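PDB 5O9X: phosphoacetylglucosamine mutase from Aspergillus lentulus, which interconverts N-acetylglucosamine 6-phosphate and N-acetylglucosamine 1-phosphate, probably by way of a bisphosphorylated sugar intermediate. Local coordinates for residues 64-76 with 134-146. The protein carries 1 engineered substitution. Residues are numbered along the deposited sequence; the frame is centred on the assembly and turned at random.
Engineered in segment 64-76: Ala69 (natural residue Ser). Unlike the reference sequence in segment 134-146: Ile142 (reference Val). With G16 (1,6-di-O-phosphono-alpha-D-glucopyranose), chain B.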
loop_
_atom_site.group_PDB
_atom_site.type_symbol
_atom_site.label_atom_id
_atom_site.label_comp_id
_atom_site.label_asym_id
_atom_site.label_seq_id
_atom_site.Cartn_x
_atom_site.Cartn_y
_atom_site.Cartn_z
ATOM N N VAL A 64 -14.443 -5.064 -1.355
ATOM C CA VAL A 64 -13.690 -6.121 -0.732
ATOM C C VAL A 64 -12.624 -6.568 -1.743
ATOM O O VAL A 64 -12.971 -6.883 -2.842
ATOM C CB VAL A 64 -14.601 -7.344 -0.397
ATOM C CG1 VAL A 64 -13.766 -8.418 0.281
ATOM C CG2 VAL A 64 -15.697 -6.945 0.607
ATOM N N MET A 65 -11.357 -6.566 -1.362
ATOM C CA MET A 65 -10.294 -7.040 -2.264
ATOM C C MET A 65 -9.781 -8.351 -1.681
ATOM O O MET A 65 -9.390 -8.377 -0.489
ATOM C CB MET A 65 -9.138 -6.021 -2.285
ATOM C CG MET A 65 -7.972 -6.439 -3.206
ATOM S SD MET A 65 -8.461 -6.425 -4.941
ATOM C CE MET A 65 -7.048 -7.281 -5.617
ATOM N N VAL A 66 -9.776 -9.418 -2.471
ATOM C CA VAL A 66 -9.288 -10.698 -1.973
ATOM C C VAL A 66 -7.813 -10.831 -2.466
ATOM O O VAL A 66 -7.571 -11.018 -3.646
ATOM C CB VAL A 66 -10.134 -11.875 -2.462
ATOM C CG1 VAL A 66 -9.527 -13.222 -1.959
ATOM C CG2 VAL A 66 -11.599 -11.645 -1.969
ATOM N N THR A 67 -6.855 -10.667 -1.537
ATOM C CA THR A 67 -5.477 -10.712 -1.890
ATOM C C THR A 67 -4.715 -10.866 -0.569
ATOM O O THR A 67 -5.170 -10.438 0.492
ATOM C CB THR A 67 -5.017 -9.346 -2.596
ATOM O OG1 THR A 67 -3.647 -9.474 -2.933
ATOM C CG2 THR A 67 -5.139 -8.103 -1.656
ATOM N N ALA A 68 -3.551 -11.479 -0.668
ATOM C CA ALA A 68 -2.511 -11.359 0.369
ATOM C C ALA A 68 -1.281 -10.534 -0.116
ATOM O O ALA A 68 -0.247 -10.559 0.556
ATOM C CB ALA A 68 -2.106 -12.734 0.925
ATOM N N ALA A 69 -1.419 -9.790 -1.249
ATOM C CA ALA A 69 -0.449 -8.659 -1.602
ATOM C C ALA A 69 1.023 -9.127 -1.730
ATOM O O ALA A 69 1.305 -9.898 -2.645
ATOM C CB ALA A 69 -0.588 -7.568 -0.557
ATOM N N HIS A 70 1.949 -8.770 -0.795
ATOM C CA HIS A 70 3.356 -9.177 -0.901
ATOM C C HIS A 70 3.598 -10.631 -0.445
ATOM O O HIS A 70 4.702 -11.191 -0.699
ATOM C CB HIS A 70 4.290 -8.265 -0.006
ATOM C CG HIS A 70 4.357 -8.675 1.423
ATOM N ND1 HIS A 70 3.441 -8.220 2.367
ATOM C CD2 HIS A 70 5.202 -9.504 2.087
ATOM C CE1 HIS A 70 3.736 -8.745 3.547
ATOM N NE2 HIS A 70 4.801 -9.527 3.397
ATOM N N ASN A 71 2.618 -11.218 0.261
ATOM C CA ASN A 71 2.779 -12.599 0.835
ATOM C C ASN A 71 3.044 -13.720 -0.202
ATOM O O ASN A 71 2.661 -13.603 -1.394
ATOM C CB ASN A 71 1.584 -13.029 1.705
ATOM C CG ASN A 71 1.514 -12.232 3.033
ATOM O OD1 ASN A 71 1.746 -11.028 3.051
ATOM N ND2 ASN A 71 1.152 -12.921 4.117
ATOM N N PRO A 72 3.646 -14.822 0.284
ATOM C CA PRO A 72 3.887 -15.946 -0.655
ATOM C C PRO A 72 2.519 -16.453 -1.199
ATOM O O PRO A 72 1.435 -16.203 -0.590
ATOM C CB PRO A 72 4.574 -17.028 0.252
ATOM C CG PRO A 72 5.263 -16.180 1.359
ATOM C CD PRO A 72 4.224 -15.100 1.659
ATOM N N ALA A 73 2.581 -17.115 -2.356
ATOM C CA ALA A 73 1.402 -17.598 -3.116
ATOM C C ALA A 73 0.425 -18.446 -2.301
ATOM O O ALA A 73 -0.772 -18.413 -2.635
ATOM C CB ALA A 73 1.878 -18.412 -4.355
ATOM N N GLU A 74 0.885 -19.193 -1.269
ATOM C CA GLU A 74 -0.028 -20.096 -0.545
ATOM C C GLU A 74 -0.985 -19.291 0.354
ATOM O O GLU A 74 -1.989 -19.819 0.855
ATOM C CB GLU A 74 0.756 -21.061 0.372
ATOM C CG GLU A 74 1.441 -20.327 1.544
ATOM C CD GLU A 74 2.218 -21.261 2.497
ATOM O OE1 GLU A 74 2.065 -22.501 2.410
ATOM O OE2 GLU A 74 2.967 -20.732 3.339
ATOM N N ASP A 75 -0.703 -18.017 0.562
ATOM C CA ASP A 75 -1.602 -17.181 1.430
ATOM C C ASP A 75 -2.716 -16.529 0.607
ATOM O O ASP A 75 -2.643 -16.403 -0.628
ATOM C CB ASP A 75 -0.829 -16.056 2.122
ATOM C CG ASP A 75 0.127 -16.564 3.218
ATOM O OD1 ASP A 75 0.057 -17.771 3.593
ATOM O OD2 ASP A 75 0.937 -15.748 3.734
ATOM N N ASN A 76 -3.766 -16.073 1.293
ATOM C CA ASN A 76 -4.679 -15.124 0.723
ATOM C C ASN A 76 -5.210 -14.263 1.860
ATOM O O ASN A 76 -4.703 -14.370 3.021
ATOM C CB ASN A 76 -5.805 -15.786 -0.132
ATOM C CG ASN A 76 -6.197 -14.899 -1.325
ATOM O OD1 ASN A 76 -6.015 -13.677 -1.252
ATOM N ND2 ASN A 76 -6.686 -15.504 -2.465
ATOM N N THR A 134 -4.419 -12.813 -8.593
ATOM C CA THR A 134 -4.343 -14.029 -9.385
ATOM C C THR A 134 -4.233 -15.310 -8.547
ATOM O O THR A 134 -4.062 -16.385 -9.135
ATOM C CB THR A 134 -3.168 -13.987 -10.398
ATOM O OG1 THR A 134 -1.937 -13.719 -9.675
ATOM C CG2 THR A 134 -3.425 -12.910 -11.487
ATOM N N ARG A 135 -4.257 -15.168 -7.195
ATOM C CA ARG A 135 -3.906 -16.268 -6.322
ATOM C C ARG A 135 -4.864 -17.493 -6.582
ATOM O O ARG A 135 -6.003 -17.296 -6.941
ATOM C CB ARG A 135 -3.989 -15.862 -4.842
ATOM C CG ARG A 135 -2.771 -14.978 -4.368
ATOM C CD ARG A 135 -3.101 -14.245 -3.063
ATOM N NE ARG A 135 -1.999 -13.247 -2.954
ATOM C CZ ARG A 135 -0.811 -13.566 -2.417
ATOM N NH1 ARG A 135 -0.595 -14.774 -1.817
ATOM N NH2 ARG A 135 0.184 -12.676 -2.449
ATOM N N ALA A 136 -4.363 -18.704 -6.389
ATOM C CA ALA A 136 -5.123 -19.909 -6.810
ATOM C C ALA A 136 -6.421 -20.027 -6.026
ATOM O O ALA A 136 -7.474 -20.454 -6.582
ATOM C CB ALA A 136 -4.295 -21.116 -6.563
ATOM N N SER A 137 -6.365 -19.650 -4.758
ATOM C CA SER A 137 -7.575 -19.711 -3.896
ATOM C C SER A 137 -8.600 -18.637 -4.121
ATOM O O SER A 137 -9.668 -18.671 -3.467
ATOM C CB SER A 137 -7.175 -19.614 -2.403
ATOM O OG SER A 137 -6.398 -18.430 -2.151
ATOM N N GLY A 138 -8.335 -17.633 -4.957
ATOM C CA GLY A 138 -9.277 -16.530 -5.014
ATOM C C GLY A 138 -10.692 -16.845 -5.487
ATOM O O GLY A 138 -11.690 -16.291 -4.966
ATOM N N SER A 139 -10.801 -17.676 -6.518
ATOM C CA SER A 139 -12.162 -18.047 -7.016
ATOM C C SER A 139 -13.044 -18.695 -5.913
ATOM O O SER A 139 -14.184 -18.272 -5.737
ATOM C CB SER A 139 -12.080 -19.011 -8.217
ATOM O OG SER A 139 -13.417 -19.388 -8.602
ATOM N N ARG A 140 -12.529 -19.719 -5.209
ATOM C CA ARG A 140 -13.231 -20.355 -4.051
ATOM C C ARG A 140 -13.678 -19.292 -3.074
ATOM O O ARG A 140 -14.836 -19.296 -2.655
ATOM C CB ARG A 140 -12.367 -21.402 -3.277
ATOM C CG ARG A 140 -13.176 -22.309 -2.297
ATOM C CD ARG A 140 -12.579 -22.513 -0.872
ATOM N NE ARG A 140 -11.175 -22.605 -1.032
ATOM C CZ ARG A 140 -10.172 -22.146 -0.300
ATOM N NH1 ARG A 140 -10.227 -21.634 0.950
ATOM N NH2 ARG A 140 -9.009 -22.371 -0.877
ATOM N N LEU A 141 -12.739 -18.421 -2.653
ATOM C CA LEU A 141 -13.073 -17.333 -1.708
ATOM C C LEU A 141 -14.126 -16.332 -2.198
ATOM O O LEU A 141 -15.043 -15.939 -1.435
ATOM C CB LEU A 141 -11.799 -16.625 -1.156
ATOM C CG LEU A 141 -10.795 -17.585 -0.450
ATOM C CD1 LEU A 141 -9.474 -16.877 -0.075
ATOM C CD2 LEU A 141 -11.406 -18.311 0.769
ATOM N N ILE A 142 -14.027 -15.904 -3.445
ATOM C CA ILE A 142 -15.121 -15.120 -4.087
ATOM C C ILE A 142 -16.528 -15.888 -4.045
ATOM O O ILE A 142 -17.561 -15.255 -3.828
ATOM C CB ILE A 142 -14.643 -14.694 -5.540
ATOM C CG1 ILE A 142 -14.026 -13.297 -5.546
ATOM C CG2 ILE A 142 -15.678 -14.770 -6.640
ATOM C CD1 ILE A 142 -13.660 -12.704 -4.250
ATOM N N GLY A 143 -16.525 -17.198 -4.279
ATOM C CA GLY A 143 -17.725 -18.065 -4.029
ATOM C C GLY A 143 -18.288 -17.880 -2.630
ATOM O O GLY A 143 -19.502 -17.712 -2.448
ATOM N N VAL A 144 -17.406 -17.896 -1.624
ATOM C CA VAL A 144 -17.836 -17.765 -0.216
ATOM C C VAL A 144 -18.388 -16.381 0.029
ATOM O O VAL A 144 -19.511 -16.213 0.648
ATOM C CB VAL A 144 -16.686 -18.042 0.804
ATOM C CG1 VAL A 144 -17.177 -17.785 2.254
ATOM C CG2 VAL A 144 -16.088 -19.449 0.669
ATOM N N LEU A 145 -17.604 -15.365 -0.386
ATOM C CA LEU A 145 -18.068 -13.977 -0.321
ATOM C C LEU A 145 -19.473 -13.767 -0.929
ATOM O O LEU A 145 -20.378 -13.106 -0.303
ATOM C CB LEU A 145 -17.042 -13.024 -0.973
ATOM C CG LEU A 145 -17.287 -11.536 -0.854
ATOM C CD1 LEU A 145 -17.230 -11.137 0.621
ATOM C CD2 LEU A 145 -16.148 -10.819 -1.634
ATOM N N SER A 146 -19.637 -14.294 -2.134
ATOM C CA SER A 146 -20.921 -14.268 -2.864
ATOM C C SER A 146 -22.050 -14.916 -2.060
ATOM O O SER A 146 -23.146 -14.376 -2.041
ATOM C CB SER A 146 -20.743 -15.028 -4.186
ATOM O OG SER A 146 -19.827 -14.289 -5.004
HETATM C C1 G16 B . 0.908 -4.421 4.155
HETATM C C2 G16 B . 0.504 -3.005 4.556
HETATM C C3 G16 B . 1.768 -2.091 4.638
HETATM C C4 G16 B . 2.853 -2.614 5.563
HETATM C C5 G16 B . 3.217 -4.021 5.108
HETATM C C6 G16 B . 4.069 -4.800 6.083
HETATM O O1 G16 B . 1.489 -4.384 2.848
HETATM O O2 G16 B . -0.506 -2.410 3.683
HETATM O O3 G16 B . 1.327 -0.830 4.950
HETATM O O4 G16 B . 4.119 -1.820 5.563
HETATM O O5 G16 B . 2.055 -4.885 5.062
HETATM O O6 G16 B . 3.293 -4.898 7.361
HETATM P P G16 B . 3.909 -5.781 8.575
HETATM O O1P G16 B . 5.365 -5.326 8.828
HETATM O O2P G16 B . 3.928 -7.260 8.121
HETATM O O3P G16 B . 2.956 -5.663 9.784
HETATM P "P'" G16 B . 0.878 -5.219 1.578
HETATM O O1X G16 B . -0.668 -5.229 1.719
HETATM O O2X G16 B . 1.343 -6.701 1.744
HETATM O O3X G16 B . 1.490 -4.683 0.330
HETATM O O HOH W 1 -1.733 -18.962 -5.298
HETATM O O HOH W 2 -3.860 -18.793 -2.499
#
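The guanidinium of Arg135 is held by four main-chain carbonyls, those of Ala69, Asn71 and Pro72 in loop 67-74 and of Asp75 at the start of the next strand. Arg135 NH2 gives an almost straight bond to Asn71 O (2.8 Å, 171°) and a weak one to Ala69 O, while Arg135 NH1 donates to both Pro72 O (2.8 Å) and Asp75 O (2.9 Å). Pro72 O is gripped from both faces of its carbonyl plane, by NH1 and by the backbone N of Asp75. Ala68 CB lies over the centre of the guanidinium, 3.7 Å from Arg135 CZ, and a salt bridge from NE to Asp133 further fixes its rotation. The chain, extended from CG to NE, passes Asn76, whose ND2 donates to Ser137 OG (3.0 Å). Beyond it, strand 64-66 packs on helix 138-146: Val64 CG1 meets Leu145 CD2 tip to tip, and Val66 sets CG1 against Leu141 and CG2 against Ile142 CD1. His70 ND1 binds phosphate oxygen O2X of the bisphosphate (2.7 Å), with the engineered Ala69, naturally serine, beside it. Arg135 thus holds, on the side away from the ligand, what is probably the phosphoserine loop of domain I in the alpha-D-phosphohexomutases.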